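Local coordinates for protein leucine aminopeptidase 1 (Caenorhabditis elegans, PDB 2HC9) that releases amino acids, preferably leucine, from the N-terminus of peptides as a two-zinc aminopeptidase of the M17 family and probably serves in digestion, at residues E104-V109 against R142-N147. The protein carries 1 engineered substitution. Sequence-based numbering, arbitrary orientation.
With SO4 (sulfate ion), chain F.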
ATOM      1  N   GLU A 104       3.039  20.293  41.396  1.00 24.51           N
ATOM      2  CA  GLU A 104       2.682  21.618  40.896  1.00 28.99           C
ATOM      3  C   GLU A 104       3.372  22.772  41.664  1.00 25.80           C
ATOM      4  O   GLU A 104       3.811  23.759  41.073  1.00 26.34           O
ATOM      5  CB  GLU A 104       1.144  21.689  40.985  1.00 34.23           C
ATOM      6  CG  GLU A 104       0.474  22.999  40.819  1.00 43.92           C
ATOM      7  CD  GLU A 104       0.558  23.859  42.051  1.00 31.38           C
ATOM      8  OE1 GLU A 104       0.050  23.475  43.140  1.00 35.47           O
ATOM      9  OE2 GLU A 104       1.148  24.935  41.906  1.00 37.88           O
ATOM     10  N   ASP A 105       3.468  22.653  42.982  1.00 21.87           N
ATOM     11  CA  ASP A 105       3.995  23.748  43.795  1.00 23.86           C
ATOM     12  C   ASP A 105       5.480  23.613  44.169  1.00 27.66           C
ATOM     13  O   ASP A 105       5.989  24.364  45.010  1.00 22.05           O
ATOM     14  CB  ASP A 105       3.148  23.919  45.065  1.00 30.39           C
ATOM     15  CG  ASP A 105       3.037  22.634  45.885  1.00 30.40           C
ATOM     16  OD1 ASP A 105       3.380  21.544  45.375  1.00 29.39           O
ATOM     17  OD2 ASP A 105       2.610  22.712  47.063  1.00 26.76           O
ATOM     18  N   THR A 106       6.178  22.657  43.560  1.00 23.69           N
ATOM     19  CA  THR A 106       7.641  22.609  43.650  1.00 23.40           C
ATOM     20  C   THR A 106       8.292  23.918  43.181  1.00 23.18           C
ATOM     21  O   THR A 106       7.983  24.416  42.098  1.00 25.73           O
ATOM     22  CB  THR A 106       8.201  21.455  42.793  1.00 23.32           C
ATOM     23  OG1 THR A 106       7.565  20.230  43.180  1.00 22.44           O
ATOM     24  CG2 THR A 106       9.706  21.332  42.991  1.00 19.07           C
ATOM     25  N   LYS A 107       9.198  24.462  43.995  1.00 20.22           N
ATOM     26  CA  LYS A 107       9.969  25.648  43.605  1.00 21.60           C
ATOM     27  C   LYS A 107      11.350  25.263  43.084  1.00 18.11           C
ATOM     28  O   LYS A 107      11.841  25.862  42.112  1.00 20.49           O
ATOM     29  CB  LYS A 107      10.129  26.614  44.807  1.00 24.40           C
ATOM     30  CG  LYS A 107       8.823  27.041  45.462  1.00 33.65           C
ATOM     31  CD  LYS A 107       7.866  27.674  44.456  1.00 39.90           C
ATOM     32  CE  LYS A 107       6.597  28.174  45.149  1.00 51.97           C
ATOM     33  NZ  LYS A 107       5.763  29.087  44.300  1.00 59.68           N
ATOM     34  N   ASN A 108      11.977  24.301  43.768  1.00 19.22           N
ATOM     35  CA  ASN A 108      13.378  23.924  43.535  1.00 20.60           C
ATOM     36  C   ASN A 108      13.494  22.443  43.175  1.00 19.41           C
ATOM     37  O   ASN A 108      12.855  21.583  43.803  1.00 19.42           O
ATOM     38  CB  ASN A 108      14.219  24.155  44.800  1.00 18.41           C
ATOM     39  CG  ASN A 108      14.036  25.548  45.379  1.00 23.55           C
ATOM     40  OD1 ASN A 108      13.678  25.709  46.548  1.00 30.38           O
ATOM     41  ND2 ASN A 108      14.292  26.555  44.570  1.00 19.70           N
ATOM     42  N   VAL A 109      14.332  22.135  42.187  1.00 19.41           N
ATOM     43  CA  VAL A 109      14.813  20.755  42.017  1.00 19.63           C
ATOM     44  C   VAL A 109      16.300  20.680  42.302  1.00 16.85           C
ATOM     45  O   VAL A 109      17.103  21.374  41.684  1.00 18.98           O
ATOM     46  CB  VAL A 109      14.513  20.181  40.634  1.00 18.28           C
ATOM     47  CG1 VAL A 109      14.832  18.665  40.621  1.00 18.44           C
ATOM     48  CG2 VAL A 109      13.046  20.417  40.314  1.00 18.10           C
ATOM     49  N   ARG A 142       5.010  25.811  35.106  1.00 31.06           N
ATOM     50  CA  ARG A 142       5.776  26.136  36.315  1.00 32.46           C
ATOM     51  C   ARG A 142       7.227  26.374  35.943  1.00 29.80           C
ATOM     52  O   ARG A 142       7.797  25.616  35.157  1.00 35.01           O
ATOM     53  CB  ARG A 142       5.686  24.989  37.333  1.00 28.68           C
ATOM     54  CG  ARG A 142       4.268  24.702  37.824  1.00 31.22           C
ATOM     55  CD  ARG A 142       3.738  25.859  38.665  1.00 29.15           C
ATOM     56  NE  ARG A 142       2.384  25.575  39.142  1.00 32.77           N
ATOM     57  CZ  ARG A 142       1.271  25.967  38.521  1.00 34.32           C
ATOM     58  NH1 ARG A 142       1.333  26.687  37.396  1.00 28.64           N
ATOM     59  NH2 ARG A 142       0.089  25.654  39.038  1.00 33.82           N
ATOM     60  N   GLU A 143       7.828  27.422  36.499  1.00 26.50           N
ATOM     61  CA  GLU A 143       9.269  27.599  36.353  1.00 25.44           C
ATOM     62  C   GLU A 143       9.957  27.157  37.636  1.00 24.35           C
ATOM     63  O   GLU A 143       9.509  27.484  38.749  1.00 25.02           O
ATOM     64  CB  GLU A 143       9.640  29.054  36.016  1.00 24.55           C
ATOM     65  CG  GLU A 143       8.843  29.709  34.859  1.00 29.79           C
ATOM     66  CD  GLU A 143       8.865  28.920  33.540  1.00 37.31           C
ATOM     67  OE1 GLU A 143       9.801  28.118  33.285  1.00 29.25           O
ATOM     68  OE2 GLU A 143       7.926  29.110  32.738  1.00 35.20           O
ATOM     69  N   LEU A 144      11.054  26.426  37.478  1.00 22.69           N
ATOM     70  CA  LEU A 144      11.733  25.825  38.611  1.00 21.03           C
ATOM     71  C   LEU A 144      13.127  26.373  38.690  1.00 24.33           C
ATOM     72  O   LEU A 144      13.713  26.799  37.690  1.00 23.59           O
ATOM     73  CB  LEU A 144      11.823  24.299  38.441  1.00 21.56           C
ATOM     74  CG  LEU A 144      10.491  23.547  38.313  1.00 27.34           C
ATOM     75  CD1 LEU A 144      10.735  22.097  37.973  1.00 34.29           C
ATOM     76  CD2 LEU A 144       9.714  23.617  39.579  1.00 29.39           C
ATOM     77  N   ASN A 145      13.672  26.340  39.893  0.50 19.26           N
ATOM     78  CA  ASN A 145      15.068  26.643  40.101  0.50 20.85           C
ATOM     79  C   ASN A 145      15.782  25.304  40.235  0.50 21.24           C
ATOM     80  O   ASN A 145      15.544  24.562  41.195  0.50 17.54           O
ATOM     81  CB  ASN A 145      15.204  27.509  41.369  0.50 22.34           C
ATOM     82  CG  ASN A 145      16.616  27.556  41.912  0.50 26.36           C
ATOM     83  OD1 ASN A 145      17.559  27.918  41.212  0.50 27.69           O
ATOM     84  ND2 ASN A 145      16.765  27.191  43.180  0.50 35.33           N
ATOM     85  N   VAL A 146      16.626  24.977  39.253  1.00 17.75           N
ATOM     86  CA  VAL A 146      17.350  23.694  39.267  1.00 18.40           C
ATOM     87  C   VAL A 146      18.816  23.908  39.634  1.00 18.11           C
ATOM     88  O   VAL A 146      19.497  24.746  39.040  1.00 15.93           O
ATOM     89  CB  VAL A 146      17.237  22.947  37.915  1.00 20.39           C
ATOM     90  CG1 VAL A 146      18.017  21.628  37.938  1.00 17.83           C
ATOM     91  CG2 VAL A 146      15.753  22.738  37.542  1.00 20.22           C
ATOM     92  N   ASN A 147      19.282  23.171  40.641  1.00 15.61           N
ATOM     93  CA  ASN A 147      20.709  23.113  40.955  1.00 17.61           C
ATOM     94  C   ASN A 147      21.207  21.680  40.761  1.00 18.17           C
ATOM     95  O   ASN A 147      20.728  20.762  41.428  1.00 20.68           O
ATOM     96  CB  ASN A 147      20.969  23.539  42.405  1.00 16.57           C
ATOM     97  CG  ASN A 147      20.833  25.046  42.586  1.00 18.55           C
ATOM     98  OD1 ASN A 147      21.703  25.826  42.186  1.00 20.04           O
ATOM     99  ND2 ASN A 147      19.724  25.453  43.164  1.00 19.24           N
TER
HETATM  100  S   SO4 F 902      -2.486  27.208  36.876  1.00 63.57           S
HETATM  101  O1  SO4 F 902      -1.415  28.115  36.463  1.00 64.94           O
HETATM  102  O2  SO4 F 902      -3.152  27.732  38.064  1.00 68.05           O
HETATM  103  O3  SO4 F 902      -3.461  27.062  35.794  1.00 66.22           O
HETATM  104  O4  SO4 F 902      -1.934  25.889  37.182  1.00 67.34           O
HETATM  105  O   HOH W   1       7.396  26.951  40.706  1.00 47.30           O
HETATM  106  O   HOH W   2      10.850  28.531  41.539  1.00 42.33           O
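Leu144 overlaps Thr106 and Val109 with its two methyls divided between them: CD1 packs on CG2 of Val109, 3.7 Å away, while CD2 touches the carbonyl oxygen of Thr106 and lies near its CG2 methyl. This small patch sits at the mouth of a pair of inner parallel strands, and it illustrates how a regular backbone ladder gives way to side-chain and water contacts. Within the ladder, the backbone of 145-147 brackets Val109. Val109 N donates to Asn145 O, and Val109 O accepts from Asn147 N at 3.0 Å; one step earlier, Asn145 N reaches Lys107 O almost straight (N-H...O 171°). Val109 and Val146 stand on one face of the sheet, CB of the first 4.2 Å from CG2 of the second, whereas Asn108 and Asn145 share the opposite face. Toward Glu104 and Arg142 the backbones diverge and water joins in: one molecule lies between Thr106 O and Glu143 O, within hydrogen-bonding distance of both, and a second donates to Glu143 O and to Lys107 O, which thus takes both Asn145 N and a water. Beyond this, Arg142 grips Glu104 side-on in a salt bridge. Arg142 NE and NH2 both converge on Glu104 OE2, each at 3.1 Å, NE on its anti lone pair and NH2 from above the carboxylate plane. Arg142 NE also makes a weak bond to Glu104 O, and a sulfate, probably from the crystallisation liquor, takes NH1 and NH2, with sulfate O4 2.8 Å from Arg142 NH2. Asp105 instead forms a salt bridge with Arg58 of a second subunit. The contact joins the two strands of the beta-alpha-beta unit formed by strand 108-114, helix 120-128 and strand 145-151, with strand 18-25 flanking the first strand and strand 3-8 the second in the N-terminal domain's mixed sheet.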